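Local structure of galactonate dehydratase (Zobellia galactanivorans, 5OLC) at residues Ile19-Asp24 / Glu379-Lys384; Pro135-Tyr140 / Pro334-Asp339; Cys255-Tyr260 / Ile278-Gly283; Gly307-Ile312 / Glu348-Lys353. The protein belongs to the enolase superfamily of enzymes, pairing a mandelate racemase/muconate lactonizing enzyme-type N-terminal domain with an enolase-like C-terminal barrel domain. All coordinates share one frame; numbering follows the deposited sequence.

Overall arrangement
Contacts 2, 3 and 4 belong to the barrel domain, while contact 1 ties the end of the chain to the N-terminal sheet at the protein surface. Contacts 1 and 4 touch through a hydrogen bond of 2.7 Å between Tyr-381 OH and Glu-348 OE1, and their centres are about 15 Å apart. Contact 4 also meets contact 2, where Ile-312 CG2 packs 3.8 Å from Met-336 CE. Contact 3 lies across the chain's centre from contacts 2 and 4, about 20 Å from each between centres, and reaches contact 4 through Cys-279 against Ala-311. Contact 2 joins the first and last barrel strands; in this superfamily the active site lies at the C-terminal ends of these strands, facing the N-terminal domain.

Contact 1 (Ile19-Asp24 / Glu379-Lys384); sequences ISHKLD and EHYLDK
Ile-19 meets Tyr-381 and Leu-382 where strand 11-22 passes the end of helix 375-381. Its CG2 methyl is the branch that touches Leu-382, 3.8 Å from CD2, and the two side chains cross at about a right angle. CG1 goes elsewhere: chi1 of 53° sets it between the backbone N and the carbonyl carbon, and the end of the side chain leads away from 379-384. Ile-19 also packs on Leu-345 of helix 344-349. Its CB stands 4.4 Å from Tyr-381 CB.

The backbones join at Ser-20, whose N donates to Tyr-381 O over 2.8 Å. The bond is fairly straight, 163° at the hydrogen, with the donor tilted 30° from the carbonyl plane. Ile-19 and Leu-382 form a single beta bridge, Leu-382 being the first residue to leave the helical path. In this way the C-terminal end of the chain lies against the antiparallel N-terminal sheet, consistent with the enolase superfamily, whose capping domain is built from both ends of the polypeptide. Ser-20 CB approaches Asp-383 OD2 at 3.9 Å. Both side chains turn polar atoms to Lys-38, Ser-20 OG by a hydrogen bond and Asp-383 by a long, weak ion pair. Ser-20 O lies in plane at the edge of the Tyr-381 ring, 3.3 Å from CD1.

At His-21 it is CB rather than the imidazole that makes the nearest approach, 3.7 Å from Tyr-381 CE1. The far end of that phenol, Tyr-381 OH, forms a hydrogen bond with Glu-348 OE1.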
loop_
_atom_site.group_PDB
_atom_site.type_symbol
_atom_site.label_atom_id
_atom_site.label_comp_id
_atom_site.label_asym_id
_atom_site.label_seq_id
_atom_site.Cartn_x
_atom_site.Cartn_y
_atom_site.Cartn_z
ATOM N N ILE A 19 -4.152 46.732 14.794
ATOM C CA ILE A 19 -5.187 47.376 15.591
ATOM C C ILE A 19 -5.443 46.550 16.850
ATOM O O ILE A 19 -5.577 45.327 16.766
ATOM C CB ILE A 19 -6.458 47.736 14.760
ATOM C CG1 ILE A 19 -7.021 46.517 13.972
ATOM C CG2 ILE A 19 -6.149 48.912 13.825
ATOM C CD1 ILE A 19 -8.487 46.633 13.454
ATOM N N SER A 20 -5.432 47.217 18.022
ATOM C CA SER A 20 -5.593 46.583 19.333
ATOM C C SER A 20 -6.842 47.037 20.118
ATOM O O SER A 20 -7.242 48.196 20.001
ATOM C CB SER A 20 -4.336 46.820 20.165
ATOM O OG SER A 20 -4.340 46.006 21.327
ATOM N N HIS A 21 -7.446 46.126 20.925
ATOM C CA HIS A 21 -8.621 46.403 21.781
ATOM C C HIS A 21 -8.823 45.321 22.863
ATOM O O HIS A 21 -8.870 44.139 22.531
ATOM C CB HIS A 21 -9.898 46.652 20.935
ATOM C CG HIS A 21 -11.155 46.007 21.432
ATOM N ND1 HIS A 21 -11.873 46.537 22.490
ATOM C CD2 HIS A 21 -11.808 44.918 20.964
ATOM C CE1 HIS A 21 -12.919 45.738 22.650
ATOM N NE2 HIS A 21 -12.926 44.755 21.749
ATOM N N LYS A 22 -8.939 45.730 24.151
ATOM C CA LYS A 22 -9.150 44.835 25.303
ATOM C C LYS A 22 -10.612 44.876 25.745
ATOM O O LYS A 22 -11.182 45.965 25.802
ATOM C CB LYS A 22 -8.242 45.246 26.474
ATOM N N LEU A 23 -11.231 43.716 26.052
ATOM C CA LEU A 23 -12.639 43.705 26.477
ATOM C C LEU A 23 -12.845 43.132 27.892
ATOM O O LEU A 23 -13.144 43.899 28.813
ATOM C CB LEU A 23 -13.531 42.997 25.446
ATOM N N ASP A 24 -12.700 41.779 28.042
ATOM C CA ASP A 24 -12.809 40.954 29.267
ATOM C C ASP A 24 -12.676 39.455 28.941
ATOM O O ASP A 24 -11.697 38.814 29.317
ATOM C CB ASP A 24 -14.094 41.239 30.088
ATOM C CG ASP A 24 -15.395 41.115 29.324
ATOM O OD1 ASP A 24 -15.871 39.979 29.153
ATOM O OD2 ASP A 24 -15.974 42.163 28.965
ATOM N N GLU A 379 -7.162 55.100 13.440
ATOM C CA GLU A 379 -6.169 55.899 14.197
ATOM C C GLU A 379 -6.316 55.738 15.704
ATOM O O GLU A 379 -5.313 55.727 16.418
ATOM C CB GLU A 379 -6.223 57.389 13.822
ATOM C CG GLU A 379 -5.489 57.731 12.529
ATOM C CD GLU A 379 -3.975 57.637 12.541
ATOM O OE1 GLU A 379 -3.405 57.168 11.525
ATOM O OE2 GLU A 379 -3.359 58.055 13.550
ATOM N N HIS A 380 -7.570 55.585 16.177
ATOM C CA HIS A 380 -7.874 55.404 17.588
ATOM C C HIS A 380 -7.411 54.074 18.139
ATOM O O HIS A 380 -6.810 54.054 19.209
ATOM C CB HIS A 380 -9.369 55.613 17.887
ATOM C CG HIS A 380 -9.701 55.389 19.332
ATOM N ND1 HIS A 380 -10.442 54.296 19.737
ATOM C CD2 HIS A 380 -9.296 56.073 20.429
ATOM C CE1 HIS A 380 -10.513 54.380 21.055
ATOM N NE2 HIS A 380 -9.829 55.425 21.517
ATOM N N TYR A 381 -7.706 52.968 17.441
ATOM C CA TYR A 381 -7.390 51.618 17.893
ATOM C C TYR A 381 -5.979 51.112 17.577
ATOM O O TYR A 381 -5.607 50.057 18.084
ATOM C CB TYR A 381 -8.424 50.649 17.349
ATOM C CG TYR A 381 -9.746 50.693 18.074
ATOM C CD1 TYR A 381 -9.933 49.994 19.262
ATOM C CD2 TYR A 381 -10.844 51.347 17.525
ATOM C CE1 TYR A 381 -11.170 49.975 19.904
ATOM C CE2 TYR A 381 -12.084 51.344 18.162
ATOM C CZ TYR A 381 -12.243 50.655 19.354
ATOM O OH TYR A 381 -13.442 50.653 20.023
ATOM N N LEU A 382 -5.186 51.860 16.783
ATOM C CA LEU A 382 -3.796 51.536 16.412
ATOM C C LEU A 382 -2.874 51.192 17.627
ATOM O O LEU A 382 -3.161 51.573 18.767
ATOM C CB LEU A 382 -3.190 52.699 15.588
ATOM C CG LEU A 382 -2.606 52.403 14.183
ATOM C CD1 LEU A 382 -1.172 51.804 14.231
ATOM C CD2 LEU A 382 -3.561 51.588 13.326
ATOM N N ASP A 383 -1.774 50.468 17.365
ATOM C CA ASP A 383 -0.810 50.023 18.373
ATOM C C ASP A 383 0.550 50.737 18.217
ATOM O O ASP A 383 0.919 51.151 17.104
ATOM C CB ASP A 383 -0.672 48.484 18.291
ATOM C CG ASP A 383 0.174 47.799 19.353
ATOM O OD1 ASP A 383 1.417 47.770 19.192
ATOM O OD2 ASP A 383 -0.412 47.194 20.280
ATOM N N LYS A 384 1.281 50.887 19.356
ATOM C CA LYS A 384 2.594 51.534 19.436
ATOM C C LYS A 384 3.768 50.589 19.093
ATOM O O LYS A 384 3.932 49.526 19.692
ATOM C CB LYS A 384 2.783 52.193 20.807
#

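Contact 2 (Pro135-Tyr140 / Pro334-Asp339)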
loop_
_atom_site.group_PDB
_atom_site.type_symbol
_atom_site.label_atom_id
_atom_site.label_comp_id
_atom_site.label_asym_id
_atom_site.label_seq_id
_atom_site.Cartn_x
_atom_site.Cartn_y
_atom_site.Cartn_z
ATOM N N PRO A 135 -26.500 33.155 -3.978
ATOM C CA PRO A 135 -26.687 34.586 -3.658
ATOM C C PRO A 135 -27.056 34.840 -2.203
ATOM O O PRO A 135 -26.942 35.957 -1.713
ATOM C CB PRO A 135 -27.794 35.011 -4.614
ATOM C CG PRO A 135 -28.585 33.776 -4.843
ATOM C CD PRO A 135 -27.625 32.627 -4.779
ATOM N N ILE A 136 -27.531 33.792 -1.535
ATOM C CA ILE A 136 -27.925 33.788 -0.130
ATOM C C ILE A 136 -27.162 32.650 0.538
ATOM O O ILE A 136 -27.024 31.573 -0.047
ATOM C CB ILE A 136 -29.477 33.677 0.041
ATOM C CG1 ILE A 136 -30.184 34.946 -0.494
ATOM C CG2 ILE A 136 -29.892 33.399 1.501
ATOM C CD1 ILE A 136 -30.795 34.775 -1.877
ATOM N N ILE A 137 -26.584 32.934 1.711
ATOM C CA ILE A 137 -25.831 31.977 2.516
ATOM C C ILE A 137 -26.348 32.091 3.978
ATOM O O ILE A 137 -26.738 33.179 4.387
ATOM C CB ILE A 137 -24.267 32.051 2.319
ATOM C CG1 ILE A 137 -23.533 32.553 3.535
ATOM C CG2 ILE A 137 -23.808 32.823 1.090
ATOM C CD1 ILE A 137 -22.955 31.478 4.281
ATOM N N GLU A 138 -26.430 30.974 4.720
ATOM C CA GLU A 138 -26.933 30.967 6.097
ATOM C C GLU A 138 -25.784 30.685 7.088
ATOM O O GLU A 138 -25.440 29.524 7.323
ATOM C CB GLU A 138 -28.164 30.039 6.279
ATOM C CG GLU A 138 -27.998 28.590 5.846
ATOM C CD GLU A 138 -29.078 27.650 6.345
ATOM O OE1 GLU A 138 -28.738 26.493 6.684
ATOM O OE2 GLU A 138 -30.260 28.062 6.396
ATOM N N PRO A 139 -25.125 31.733 7.633
ATOM C CA PRO A 139 -23.965 31.479 8.508
ATOM C C PRO A 139 -24.310 30.962 9.899
ATOM O O PRO A 139 -25.474 31.017 10.310
ATOM C CB PRO A 139 -23.250 32.831 8.547
ATOM C CG PRO A 139 -24.322 33.824 8.340
ATOM C CD PRO A 139 -25.366 33.179 7.462
ATOM N N TYR A 140 -23.296 30.442 10.612
ATOM C CA TYR A 140 -23.465 29.957 11.977
ATOM C C TYR A 140 -22.870 30.941 12.983
ATOM O O TYR A 140 -21.916 31.671 12.663
ATOM C CB TYR A 140 -22.938 28.525 12.171
ATOM C CG TYR A 140 -21.469 28.318 11.859
ATOM C CD1 TYR A 140 -21.048 27.977 10.576
ATOM C CD2 TYR A 140 -20.510 28.346 12.869
ATOM C CE1 TYR A 140 -19.700 27.748 10.290
ATOM C CE2 TYR A 140 -19.160 28.112 12.596
ATOM C CZ TYR A 140 -18.758 27.817 11.304
ATOM O OH TYR A 140 -17.433 27.581 11.017
ATOM N N PRO A 334 -25.569 27.256 1.625
ATOM C CA PRO A 334 -24.279 27.061 2.310
ATOM C C PRO A 334 -24.155 27.837 3.614
ATOM O O PRO A 334 -24.945 28.749 3.839
ATOM C CB PRO A 334 -23.276 27.574 1.285
ATOM C CG PRO A 334 -24.002 28.630 0.568
ATOM C CD PRO A 334 -25.417 28.155 0.464
ATOM N N THR A 335 -23.152 27.485 4.463
ATOM C CA THR A 335 -22.834 28.182 5.726
ATOM C C THR A 335 -21.393 28.718 5.703
ATOM O O THR A 335 -20.579 28.301 4.869
ATOM C CB THR A 335 -23.023 27.306 6.990
ATOM O OG1 THR A 335 -22.012 26.296 7.057
ATOM C CG2 THR A 335 -24.413 26.710 7.119
ATOM N N MET A 336 -21.087 29.635 6.641
ATOM C CA MET A 336 -19.765 30.226 6.849
ATOM C C MET A 336 -19.620 30.663 8.304
ATOM O O MET A 336 -20.632 30.785 9.004
ATOM C CB MET A 336 -19.504 31.385 5.881
ATOM C CG MET A 336 -20.251 32.649 6.228
ATOM S SD MET A 336 -19.713 34.029 5.232
ATOM C CE MET A 336 -20.544 35.282 6.031
ATOM N N GLU A 337 -18.376 30.895 8.761
ATOM C CA GLU A 337 -18.138 31.292 10.146
ATOM C C GLU A 337 -18.429 32.768 10.400
ATOM O O GLU A 337 -17.698 33.645 9.930
ATOM C CB GLU A 337 -16.724 30.898 10.627
ATOM C CG GLU A 337 -16.570 30.929 12.140
ATOM C CD GLU A 337 -15.378 30.207 12.739
ATOM O OE1 GLU A 337 -14.950 29.170 12.177
ATOM O OE2 GLU A 337 -14.925 30.635 13.826
ATOM N N LEU A 338 -19.482 33.029 11.188
ATOM C CA LEU A 338 -19.849 34.383 11.570
ATOM C C LEU A 338 -19.613 34.588 13.070
ATOM O O LEU A 338 -20.465 34.207 13.882
ATOM C CB LEU A 338 -21.303 34.689 11.169
ATOM C CG LEU A 338 -21.726 36.164 11.153
ATOM C CD1 LEU A 338 -21.112 36.923 9.972
ATOM C CD2 LEU A 338 -23.215 36.280 11.092
ATOM N N ASP A 339 -18.431 35.157 13.431
ATOM C CA ASP A 339 -18.037 35.450 14.817
ATOM C C ASP A 339 -19.037 36.405 15.464
ATOM O O ASP A 339 -19.192 37.534 14.996
ATOM C CB ASP A 339 -16.606 36.028 14.880
ATOM C CG ASP A 339 -16.084 36.333 16.280
ATOM O OD1 ASP A 339 -16.398 35.563 17.214
ATOM O OD2 ASP A 339 -15.336 37.326 16.434
#
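Tyr-140 and Glu-337 form a parallel beta bridge between strands 136-142 and 337-339, the first and last of the eight parallel strands in the (beta/alpha)7-beta barrel of the enolase superfamily. The contact thus closes the barrel where its two ends meet. Three backbone hydrogen bonds carry the pairing: Glu-138 N to Pro-334 O at 2.8 Å, Tyr-140 N to Met-336 O at 3.1 Å and Leu-338 N to Tyr-140 O at 3.2 Å.

Apolar groups pack on the side facing helix 309-321. Ile-137 reaches over with CD1, 3.5 Å from Met-336 CG, and Met-336 continues to Ile-312, Val-316 and Val-319 of that helix. Pro-139 and Leu-338 lie side by side and point the same way, their CB atoms 3.8 Å apart.

On the inner side the Tyr-140 ring covers the Glu-337 backbone. A chi1 of 59° sets Tyr-140 CG between its own backbone N and carbonyl carbon, and Glu-337 CA lies over one ring face, 4.0 Å from the centroid, in a CH-pi contact. Trp-226 meets this tyrosine edge-to-face. Glu-337 extends beyond CG, and its OE1 forms a salt bridge with Lys-172 of strand 170-174, which pairs with strand 136-142. Thr-335 approaches the tyrosine from another direction, with OG1 near the ring plane at the edge, 4.0 Å from Tyr-140 CD1.

Contact 3 (Cys255-Tyr260 / Ile278-Gly283)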
loop_
_atom_site.group_PDB
_atom_site.type_symbol
_atom_site.label_atom_id
_atom_site.label_comp_id
_atom_site.label_asym_id
_atom_site.label_seq_id
_atom_site.Cartn_x
_atom_site.Cartn_y
_atom_site.Cartn_z
ATOM N N CYS A 255 -5.453 25.217 10.827
ATOM C CA CYS A 255 -3.993 25.233 10.882
ATOM C C CYS A 255 -3.301 24.652 9.623
ATOM O O CYS A 255 -2.079 24.457 9.632
ATOM C CB CYS A 255 -3.521 24.540 12.157
ATOM S SG CYS A 255 -4.498 24.959 13.623
ATOM N N GLU A 256 -4.068 24.417 8.535
ATOM C CA GLU A 256 -3.514 23.929 7.269
ATOM C C GLU A 256 -3.304 25.077 6.288
ATOM O O GLU A 256 -4.159 25.951 6.156
ATOM C CB GLU A 256 -4.356 22.798 6.669
ATOM C CG GLU A 256 -4.060 21.431 7.259
ATOM C CD GLU A 256 -2.701 20.820 6.958
ATOM O OE1 GLU A 256 -2.060 21.227 5.964
ATOM O OE2 GLU A 256 -2.285 19.913 7.712
ATOM N N TYR A 257 -2.127 25.104 5.658
ATOM C CA TYR A 257 -1.694 26.171 4.761
ATOM C C TYR A 257 -1.288 25.642 3.389
ATOM O O TYR A 257 -0.609 24.617 3.283
ATOM C CB TYR A 257 -0.510 26.937 5.397
ATOM C CG TYR A 257 -0.824 27.607 6.723
ATOM C CD1 TYR A 257 -0.781 26.891 7.918
ATOM C CD2 TYR A 257 -1.112 28.966 6.788
ATOM C CE1 TYR A 257 -1.086 27.497 9.138
ATOM C CE2 TYR A 257 -1.409 29.588 8.003
ATOM C CZ TYR A 257 -1.396 28.848 9.175
ATOM O OH TYR A 257 -1.665 29.465 10.374
ATOM N N LEU A 258 -1.692 26.365 2.341
ATOM C CA LEU A 258 -1.431 26.119 0.913
ATOM C C LEU A 258 -2.145 24.889 0.338
ATOM O O LEU A 258 -2.713 24.068 1.070
ATOM C CB LEU A 258 0.084 26.062 0.575
ATOM C CG LEU A 258 0.946 27.258 0.986
ATOM C CD1 LEU A 258 2.383 27.060 0.537
ATOM C CD2 LEU A 258 0.410 28.570 0.403
ATOM N N LYS A 259 -2.118 24.791 -1.005
ATOM C CA LYS A 259 -2.685 23.687 -1.783
ATOM C C LYS A 259 -1.972 22.377 -1.391
ATOM O O LYS A 259 -2.620 21.327 -1.268
ATOM C CB LYS A 259 -2.566 23.966 -3.306
ATOM C CG LYS A 259 -1.136 24.249 -3.841
ATOM C CD LYS A 259 -1.065 24.389 -5.363
ATOM C CE LYS A 259 -1.011 25.815 -5.835
ATOM N NZ LYS A 259 0.304 26.445 -5.523
ATOM N N TYR A 260 -0.644 22.469 -1.125
ATOM C CA TYR A 260 0.195 21.327 -0.769
ATOM C C TYR A 260 -0.168 20.755 0.577
ATOM O O TYR A 260 -0.155 19.536 0.750
ATOM C CB TYR A 260 1.670 21.711 -0.828
ATOM C CG TYR A 260 2.062 22.383 -2.120
ATOM C CD1 TYR A 260 2.374 21.635 -3.250
ATOM C CD2 TYR A 260 2.182 23.767 -2.199
ATOM C CE1 TYR A 260 2.789 22.246 -4.431
ATOM C CE2 TYR A 260 2.577 24.390 -3.379
ATOM C CZ TYR A 260 2.874 23.626 -4.497
ATOM O OH TYR A 260 3.256 24.215 -5.675
ATOM N N ILE A 278 -9.093 32.034 4.807
ATOM C CA ILE A 278 -8.646 32.811 3.642
ATOM C C ILE A 278 -7.437 33.667 3.991
ATOM O O ILE A 278 -6.434 33.610 3.288
ATOM C CB ILE A 278 -9.817 33.606 2.989
ATOM C CG1 ILE A 278 -10.890 32.636 2.407
ATOM C CG2 ILE A 278 -9.323 34.547 1.903
ATOM C CD1 ILE A 278 -12.320 32.934 2.768
ATOM N N CYS A 279 -7.501 34.336 5.155
ATOM C CA CYS A 279 -6.517 35.260 5.738
ATOM C C CYS A 279 -5.252 34.568 6.282
ATOM O O CYS A 279 -4.319 35.247 6.730
ATOM C CB CYS A 279 -7.190 36.127 6.803
ATOM S SG CYS A 279 -8.544 37.162 6.171
ATOM N N ALA A 280 -5.197 33.237 6.200
ATOM C CA ALA A 280 -4.054 32.472 6.697
ATOM C C ALA A 280 -3.443 31.506 5.652
ATOM O O ALA A 280 -2.225 31.534 5.447
ATOM C CB ALA A 280 -4.453 31.715 7.950
ATOM N N ALA A 281 -4.301 30.693 4.969
ATOM C CA ALA A 281 -3.940 29.631 4.014
ATOM C C ALA A 281 -3.276 30.082 2.671
ATOM O O ALA A 281 -2.661 29.256 1.982
ATOM C CB ALA A 281 -5.162 28.768 3.726
ATOM N N GLY A 282 -3.408 31.360 2.319
ATOM C CA GLY A 282 -2.844 31.906 1.083
ATOM C C GLY A 282 -3.738 32.865 0.319
ATOM O O GLY A 282 -3.521 33.087 -0.877
ATOM N N GLY A 283 -4.734 33.421 1.019
ATOM C CA GLY A 283 -5.679 34.389 0.475
ATOM C C GLY A 283 -6.796 33.798 -0.351
ATOM O O GLY A 283 -7.063 32.596 -0.272
#
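One backbone hydrogen bond links the two segments, from Leu-258 N to Ala-281 O at 3.1 Å. The donor lies in the carbonyl plane, on a lone pair, though the bond is bent, with 145° at the hydrogen. The same oxygen has Leu-258 CD2 beside it at 3.5 Å.

The remaining contacts are packing. Tyr-257 turns a ring edge to Ala-280: the carbonyl O of Ala-280 lies in the plane of the ring, 3.1 Å from CD2, and CE2 meets the methyl CB of Ala-280 at 3.7 Å. With chi1 at -61°, CG stands beside the backbone N of Tyr-257 and anti to its carbonyl carbon, and from there the CD2-CE2 edge meets Ala-280. Ala-281 CB rests 3.9 Å from Glu-256 O. Gly-282 follows, leaving the helical path with a positive phi of 138°.

Further polar bonds run to the same chain and to a second subunit. Tyr-257 OH hydrogen-bonds Asp-95 O of the second subunit, while Glu-256 OE2 accepts from Tyr-236 of its own chain and forms a salt bridge with Arg-98 of the second subunit.

Both segments are connections following barrel strands: strand 250-252 leads to helix 258-267, and strand 273-274 leads to helices 278-281 and 283-296. The contact joins the loops of two successive beta-alpha units at the C-terminal end of an enolase-type barrel.

Contact 4 (Gly307-Ile312 / Glu348-Lys353); sequences GTWIAI and EVTLHK
Trp-309 and Thr-350 bring the backbones nearest, their CA atoms 5.9 Å apart, where the first turn of helix 309-321 faces the strand that begins directly after helix 344-349. Trp-309 N donates to Thr-350 OG1 over 3.2 Å in a nearly straight bond, 166° at the hydrogen. A chi1 of 51° puts that hydroxyl between the backbone N and the carbonyl carbon of Thr-350. OG1 has a second bond, to Arg-346 O, and would give its proton to that carbonyl. The methyl CG2 of Thr-350 lies 3.4 Å from Thr-308 OG1 and also meets Ile-310 CD1 at 3.8 Å, the side chains of Thr-350 and Ile-310 crossing at about a right angle.

His-352 stacks face-to-face on the indole of Trp-309. Its ring centroid is 3.9 Å from that of the six-membered ring, and the planes are inclined by 27°. CD2 of His-352 makes the closest approach, 3.3 Å from Trp-309 CE2, while its CB adds an off-centre CH-pi contact to the five-membered ring. Ile-312 CD1 lies over the opposite face of the indole, offset toward the rim. Trp-309 NE1 and His-352 ND1 have weak hydrogen bonds to Asp-347 OD1 and Ile-354 O, respectively.

Thr-308 is the N-cap, its OG1 accepting from Ile-310 N at 3.3 Å. Glu-55 of the N-terminal sheet bonds both this hydroxyl and Ala-311 N. The whole is a capped helix start in the barrel domain, that of the helix after strand 300-301, set between the N-terminal sheet and strand 350-357.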
loop_
_atom_site.group_PDB
_atom_site.type_symbol
_atom_site.label_atom_id
_atom_site.label_comp_id
_atom_site.label_asym_id
_atom_site.label_seq_id
_atom_site.Cartn_x
_atom_site.Cartn_y
_atom_site.Cartn_z
ATOM N N GLY A 307 -12.066 37.280 12.204
ATOM C CA GLY A 307 -11.453 38.602 12.137
ATOM C C GLY A 307 -12.444 39.735 11.996
ATOM O O GLY A 307 -13.513 39.712 12.620
ATOM N N THR A 308 -12.083 40.752 11.184
ATOM C CA THR A 308 -12.950 41.909 10.933
ATOM C C THR A 308 -13.828 41.606 9.713
ATOM O O THR A 308 -13.805 40.479 9.212
ATOM C CB THR A 308 -12.143 43.214 10.763
ATOM O OG1 THR A 308 -11.517 43.231 9.489
ATOM C CG2 THR A 308 -11.133 43.456 11.858
ATOM N N TRP A 309 -14.584 42.594 9.217
ATOM C CA TRP A 309 -15.411 42.368 8.043
ATOM C C TRP A 309 -14.581 42.269 6.778
ATOM O O TRP A 309 -15.126 41.802 5.780
ATOM C CB TRP A 309 -16.537 43.393 7.906
ATOM C CG TRP A 309 -17.540 43.325 9.012
ATOM C CD1 TRP A 309 -17.558 44.092 10.140
ATOM C CD2 TRP A 309 -18.670 42.444 9.105
ATOM N NE1 TRP A 309 -18.628 43.741 10.936
ATOM C CE2 TRP A 309 -19.321 42.724 10.330
ATOM C CE3 TRP A 309 -19.210 41.461 8.264
ATOM C CZ2 TRP A 309 -20.482 42.054 10.735
ATOM C CZ3 TRP A 309 -20.364 40.797 8.669
ATOM C CH2 TRP A 309 -20.987 41.096 9.888
ATOM N N ILE A 310 -13.266 42.651 6.802
ATOM C CA ILE A 310 -12.402 42.457 5.623
ATOM C C ILE A 310 -12.313 40.950 5.377
ATOM O O ILE A 310 -12.531 40.515 4.250
ATOM C CB ILE A 310 -10.995 43.115 5.699
ATOM C CG1 ILE A 310 -11.107 44.643 5.809
ATOM C CG2 ILE A 310 -10.190 42.745 4.462
ATOM C CD1 ILE A 310 -9.924 45.325 6.307
ATOM N N ALA A 311 -12.065 40.168 6.467
ATOM C CA ALA A 311 -12.008 38.708 6.538
ATOM C C ALA A 311 -13.367 38.080 6.251
ATOM O O ALA A 311 -13.434 37.152 5.431
ATOM C CB ALA A 311 -11.562 38.277 7.911
ATOM N N ILE A 312 -14.454 38.553 6.933
ATOM C CA ILE A 312 -15.794 37.998 6.712
ATOM C C ILE A 312 -16.209 38.174 5.247
ATOM O O ILE A 312 -16.657 37.206 4.641
ATOM C CB ILE A 312 -16.848 38.506 7.716
ATOM C CG1 ILE A 312 -16.405 38.207 9.147
ATOM C CG2 ILE A 312 -18.239 37.901 7.436
ATOM C CD1 ILE A 312 -16.771 39.282 10.178
ATOM N N GLU A 348 -16.294 48.339 14.655
ATOM C CA GLU A 348 -16.024 49.778 14.570
ATOM C C GLU A 348 -15.011 50.153 13.487
ATOM O O GLU A 348 -15.276 51.076 12.727
ATOM C CB GLU A 348 -15.592 50.359 15.930
ATOM C CG GLU A 348 -16.649 50.300 17.022
ATOM C CD GLU A 348 -16.200 50.721 18.411
ATOM O OE1 GLU A 348 -15.392 51.673 18.518
ATOM O OE2 GLU A 348 -16.691 50.123 19.397
ATOM N N VAL A 349 -13.848 49.483 13.437
ATOM C CA VAL A 349 -12.804 49.819 12.464
ATOM C C VAL A 349 -13.233 49.478 11.029
ATOM O O VAL A 349 -12.920 50.248 10.114
ATOM C CB VAL A 349 -11.415 49.232 12.824
ATOM C CG1 VAL A 349 -10.326 49.767 11.897
ATOM C CG2 VAL A 349 -11.050 49.530 14.273
ATOM N N THR A 350 -13.969 48.357 10.835
ATOM C CA THR A 350 -14.415 47.951 9.497
ATOM C C THR A 350 -15.907 48.144 9.261
ATOM O O THR A 350 -16.756 47.780 10.080
ATOM C CB THR A 350 -13.978 46.537 9.127
ATOM O OG1 THR A 350 -14.345 45.639 10.164
ATOM C CG2 THR A 350 -12.501 46.453 8.827
ATOM N N LEU A 351 -16.187 48.704 8.086
ATOM C CA LEU A 351 -17.494 49.044 7.563
ATOM C C LEU A 351 -17.903 48.083 6.443
ATOM O O LEU A 351 -17.256 48.021 5.391
ATOM C CB LEU A 351 -17.464 50.487 7.024
ATOM C CG LEU A 351 -16.924 51.557 7.955
ATOM C CD1 LEU A 351 -16.162 52.600 7.181
ATOM C CD2 LEU A 351 -18.039 52.167 8.801
ATOM N N HIS A 352 -18.993 47.344 6.678
ATOM C CA HIS A 352 -19.541 46.396 5.722
ATOM C C HIS A 352 -20.850 46.925 5.103
ATOM O O HIS A 352 -21.538 47.754 5.704
ATOM C CB HIS A 352 -19.748 45.025 6.390
ATOM C CG HIS A 352 -20.832 44.984 7.429
ATOM N ND1 HIS A 352 -22.109 44.559 7.120
ATOM C CD2 HIS A 352 -20.779 45.276 8.747
ATOM C CE1 HIS A 352 -22.790 44.606 8.252
ATOM N NE2 HIS A 352 -22.034 45.035 9.257
ATOM N N LYS A 353 -21.182 46.438 3.904
ATOM C CA LYS A 353 -22.409 46.795 3.193
ATOM C C LYS A 353 -23.446 45.644 3.278
ATOM O O LYS A 353 -24.651 45.883 3.140
ATOM C CB LYS A 353 -22.088 47.119 1.712
ATOM C CG LYS A 353 -21.752 48.592 1.426
ATOM C CD LYS A 353 -20.284 48.966 1.710
ATOM C CE LYS A 353 -19.656 49.753 0.584
ATOM N NZ LYS A 353 -18.352 50.334 0.984
#